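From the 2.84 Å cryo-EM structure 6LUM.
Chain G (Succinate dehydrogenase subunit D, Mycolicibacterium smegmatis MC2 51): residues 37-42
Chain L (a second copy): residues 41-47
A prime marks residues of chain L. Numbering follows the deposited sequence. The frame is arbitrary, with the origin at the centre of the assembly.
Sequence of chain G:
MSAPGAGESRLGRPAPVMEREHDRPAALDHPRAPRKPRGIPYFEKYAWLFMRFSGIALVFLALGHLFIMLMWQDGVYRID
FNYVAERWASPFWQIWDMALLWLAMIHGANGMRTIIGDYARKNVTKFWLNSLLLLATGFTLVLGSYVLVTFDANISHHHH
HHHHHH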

ATOM      1  N   PRO G  37      12.109  -6.516   5.528  1.00 52.88           N
ATOM      2  CA  PRO G  37      12.386  -5.547   6.592  1.00 52.88           C
ATOM      3  C   PRO G  37      12.592  -6.212   7.945  1.00 52.88           C
ATOM      4  O   PRO G  37      11.943  -5.835   8.920  1.00 52.88           O
ATOM      5  CB  PRO G  37      11.130  -4.674   6.605  1.00 52.88           C
ATOM      6  CG  PRO G  37      10.603  -4.760   5.223  1.00 52.88           C
ATOM      7  CD  PRO G  37      10.930  -6.141   4.730  1.00 52.88           C
ATOM      8  N   ARG G  38      13.491  -7.193   8.002  1.00 45.24           N
ATOM      9  CA  ARG G  38      13.759  -7.899   9.248  1.00 45.24           C
ATOM     10  C   ARG G  38      14.869  -7.254  10.065  1.00 45.24           C
ATOM     11  O   ARG G  38      14.842  -7.330  11.298  1.00 45.24           O
ATOM     12  CB  ARG G  38      14.117  -9.360   8.961  1.00 45.24           C
ATOM     13  CG  ARG G  38      13.925 -10.291  10.148  1.00 45.24           C
ATOM     14  CD  ARG G  38      14.936 -11.426  10.134  1.00 45.24           C
ATOM     15  NE  ARG G  38      16.247 -11.000  10.616  1.00 45.24           N
ATOM     16  CZ  ARG G  38      17.262 -11.825  10.851  1.00 45.24           C
ATOM     17  NH1 ARG G  38      17.121 -13.126  10.648  1.00 45.24           N
ATOM     18  NH2 ARG G  38      18.420 -11.350  11.290  1.00 45.24           N
ATOM     19  N   GLY G  39      15.840  -6.620   9.415  1.00 39.86           N
ATOM     20  CA  GLY G  39      16.946  -5.997  10.104  1.00 39.86           C
ATOM     21  C   GLY G  39      17.194  -4.590   9.593  1.00 39.86           C
ATOM     22  O   GLY G  39      16.294  -3.914   9.100  1.00 39.86           O
ATOM     23  N   ILE G  40      18.437  -4.158   9.729  1.00 34.16           N
ATOM     24  CA  ILE G  40      18.837  -2.863   9.176  1.00 34.16           C
ATOM     25  C   ILE G  40      18.843  -2.958   7.654  1.00 34.16           C
ATOM     26  O   ILE G  40      19.413  -3.913   7.099  1.00 34.16           O
ATOM     27  CB  ILE G  40      20.210  -2.456   9.705  1.00 34.16           C
ATOM     28  CG1 ILE G  40      20.256  -2.544  11.235  1.00 34.16           C
ATOM     29  CG2 ILE G  40      20.564  -1.057   9.231  1.00 34.16           C
ATOM     30  CD1 ILE G  40      20.865  -3.826  11.770  1.00 34.16           C
ATOM     31  N   PRO G  41      18.218  -2.026   6.943  1.00 33.44           N
ATOM     32  CA  PRO G  41      18.205  -2.103   5.480  1.00 33.44           C
ATOM     33  C   PRO G  41      19.595  -1.931   4.891  1.00 33.44           C
ATOM     34  O   PRO G  41      20.408  -1.159   5.400  1.00 33.44           O
ATOM     35  CB  PRO G  41      17.287  -0.947   5.074  1.00 33.44           C
ATOM     36  CG  PRO G  41      16.422  -0.730   6.255  1.00 33.44           C
ATOM     37  CD  PRO G  41      17.293  -0.999   7.444  1.00 33.44           C
ATOM     38  N   TYR G  42      19.855  -2.667   3.811  1.00 25.69           N
ATOM     39  CA  TYR G  42      21.116  -2.621   3.075  1.00 25.69           C
ATOM     40  C   TYR G  42      22.307  -3.030   3.924  1.00 25.69           C
ATOM     41  O   TYR G  42      23.442  -2.695   3.599  1.00 25.69           O
ATOM     42  CB  TYR G  42      21.363  -1.236   2.474  1.00 25.69           C
ATOM     43  CG  TYR G  42      20.412  -0.873   1.365  1.00 25.69           C
ATOM     44  CD1 TYR G  42      19.124  -0.452   1.643  1.00 25.69           C
ATOM     45  CD2 TYR G  42      20.802  -0.948   0.040  1.00 25.69           C
ATOM     46  CE1 TYR G  42      18.251  -0.118   0.636  1.00 25.69           C
ATOM     47  CE2 TYR G  42      19.936  -0.618  -0.974  1.00 25.69           C
ATOM     48  CZ  TYR G  42      18.661  -0.203  -0.670  1.00 25.69           C
ATOM     49  OH  TYR G  42      17.788   0.130  -1.677  1.00 25.69           O
TER
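Chain L 41-47: PYFEKYA

Chain L meets the irregular 37-42 segment of chain G through a loop that leads into a helix: Pro41′ and Tyr42′ come first, then a helix follows and continues beyond Ala47′, with Ala47′ N hydrogen-bonded to Phe43′ O at 2.9 Å. The helix leads away from chain G, leaving Ala47′ out of reach, though the CA-to-CB bond of Tyr46′ points back toward it. Neither side offers a strand to pair with, and the nearest CA atoms, those of Ile40 and Pro41′, stay 6.3 Å apart.

The polar part of the contact rests on Tyr42′, of which more surface is covered than of any other residue here. Its CA-to-CB bond points toward chain G, and with chi1 in the m well the ring reaches the backbone carbonyls. Tyr42′ OH lies 3.1 Å from Arg38 O and 3.4 Å from Pro37 O, the latter at best a weak hydrogen bond; which carbonyl takes the single proton is open.

The same ring also packs on Gly39, whose CA sits over one face, with Gly39 O 3.9 Å from Tyr42′ CD1. The apolar contacts are looser. Pro41 CD meets Pro41′ CG at 4.3 Å, the same residue of the two copies, while Ile40 CD1 approaches Tyr46′ CE2 at 4.5 Å. The rule is economical: one well-aimed tyrosine on backbone carbonyls, with two light apolar contacts besides. The two stretches bury 253 Å² between them, both sides summed.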

ATOM      1  N   PRO L  41      15.680   2.502  11.311  1.00 41.24           N
ATOM      2  CA  PRO L  41      14.971   1.331  11.835  1.00 41.24           C
ATOM      3  C   PRO L  41      15.848   0.506  12.762  1.00 41.24           C
ATOM      4  O   PRO L  41      17.054   0.377  12.545  1.00 41.24           O
ATOM      5  CB  PRO L  41      14.609   0.544  10.572  1.00 41.24           C
ATOM      6  CG  PRO L  41      14.581   1.562   9.498  1.00 41.24           C
ATOM      7  CD  PRO L  41      15.664   2.537   9.841  1.00 41.24           C
ATOM      8  N   TYR L  42      15.224  -0.046  13.800  1.00 34.62           N
ATOM      9  CA  TYR L  42      15.877  -0.903  14.786  1.00 34.62           C
ATOM     10  C   TYR L  42      16.989  -0.191  15.539  1.00 34.62           C
ATOM     11  O   TYR L  42      17.863  -0.839  16.105  1.00 34.62           O
ATOM     12  CB  TYR L  42      16.424  -2.179  14.143  1.00 34.62           C
ATOM     13  CG  TYR L  42      15.357  -3.123  13.658  1.00 34.62           C
ATOM     14  CD1 TYR L  42      14.687  -2.888  12.471  1.00 34.62           C
ATOM     15  CD2 TYR L  42      15.021  -4.251  14.384  1.00 34.62           C
ATOM     16  CE1 TYR L  42      13.713  -3.746  12.021  1.00 34.62           C
ATOM     17  CE2 TYR L  42      14.047  -5.115  13.944  1.00 34.62           C
ATOM     18  CZ  TYR L  42      13.397  -4.857  12.760  1.00 34.62           C
ATOM     19  OH  TYR L  42      12.423  -5.715  12.311  1.00 34.62           O
ATOM     20  N   PHE L  43      16.985   1.136  15.565  1.00 23.27           N
ATOM     21  CA  PHE L  43      17.967   1.835  16.377  1.00 23.27           C
ATOM     22  C   PHE L  43      17.551   1.874  17.837  1.00 23.27           C
ATOM     23  O   PHE L  43      18.403   1.788  18.725  1.00 23.27           O
ATOM     24  CB  PHE L  43      18.179   3.248  15.849  1.00 23.27           C
ATOM     25  CG  PHE L  43      19.085   4.077  16.699  1.00 23.27           C
ATOM     26  CD1 PHE L  43      20.436   3.822  16.741  1.00 23.27           C
ATOM     27  CD2 PHE L  43      18.586   5.113  17.458  1.00 23.27           C
ATOM     28  CE1 PHE L  43      21.269   4.581  17.526  1.00 23.27           C
ATOM     29  CE2 PHE L  43      19.417   5.875  18.238  1.00 23.27           C
ATOM     30  CZ  PHE L  43      20.759   5.607  18.272  1.00 23.27           C
ATOM     31  N   GLU L  44      16.252   1.985  18.106  1.00 23.14           N
ATOM     32  CA  GLU L  44      15.783   2.059  19.483  1.00 23.14           C
ATOM     33  C   GLU L  44      15.927   0.727  20.197  1.00 23.14           C
ATOM     34  O   GLU L  44      16.248   0.692  21.387  1.00 23.14           O
ATOM     35  CB  GLU L  44      14.335   2.514  19.506  1.00 23.14           C
ATOM     36  CG  GLU L  44      14.153   3.918  19.029  1.00 23.14           C
ATOM     37  CD  GLU L  44      14.722   4.914  20.000  1.00 23.14           C
ATOM     38  OE1 GLU L  44      14.697   4.628  21.213  1.00 23.14           O
ATOM     39  OE2 GLU L  44      15.198   5.978  19.557  1.00 23.14           O
ATOM     40  N   LYS L  45      15.703  -0.373  19.488  1.00 17.93           N
ATOM     41  CA  LYS L  45      15.876  -1.684  20.092  1.00 17.93           C
ATOM     42  C   LYS L  45      17.306  -1.885  20.551  1.00 17.93           C
ATOM     43  O   LYS L  45      17.554  -2.378  21.658  1.00 17.93           O
ATOM     44  CB  LYS L  45      15.473  -2.757  19.091  1.00 17.93           C
ATOM     45  CG  LYS L  45      15.819  -4.152  19.499  1.00 17.93           C
ATOM     46  CD  LYS L  45      15.611  -5.084  18.344  1.00 17.93           C
ATOM     47  CE  LYS L  45      16.364  -6.361  18.552  1.00 17.93           C
ATOM     48  NZ  LYS L  45      16.206  -7.261  17.389  1.00 17.93           N
ATOM     49  N   TYR L  46      18.264  -1.469  19.731  1.00 15.91           N
ATOM     50  CA  TYR L  46      19.661  -1.682  20.058  1.00 15.91           C
ATOM     51  C   TYR L  46      20.181  -0.666  21.055  1.00 15.91           C
ATOM     52  O   TYR L  46      21.060  -0.997  21.846  1.00 15.91           O
ATOM     53  CB  TYR L  46      20.489  -1.680  18.784  1.00 15.91           C
ATOM     54  CG  TYR L  46      20.307  -2.961  18.026  1.00 15.91           C
ATOM     55  CD1 TYR L  46      20.545  -4.174  18.635  1.00 15.91           C
ATOM     56  CD2 TYR L  46      19.856  -2.963  16.727  1.00 15.91           C
ATOM     57  CE1 TYR L  46      20.364  -5.347  17.969  1.00 15.91           C
ATOM     58  CE2 TYR L  46      19.668  -4.135  16.051  1.00 15.91           C
ATOM     59  CZ  TYR L  46      19.926  -5.324  16.678  1.00 15.91           C
ATOM     60  OH  TYR L  46      19.747  -6.508  16.012  1.00 15.91           O
ATOM     61  N   ALA L  47      19.643   0.551  21.072  1.00 11.04           N
ATOM     62  CA  ALA L  47      19.971   1.469  22.154  1.00 11.04           C
ATOM     63  C   ALA L  47      19.471   0.942  23.493  1.00 11.04           C
ATOM     64  O   ALA L  47      20.169   1.027  24.507  1.00 11.04           O
ATOM     65  CB  ALA L  47      19.383   2.840  21.857  1.00 11.04           C
TER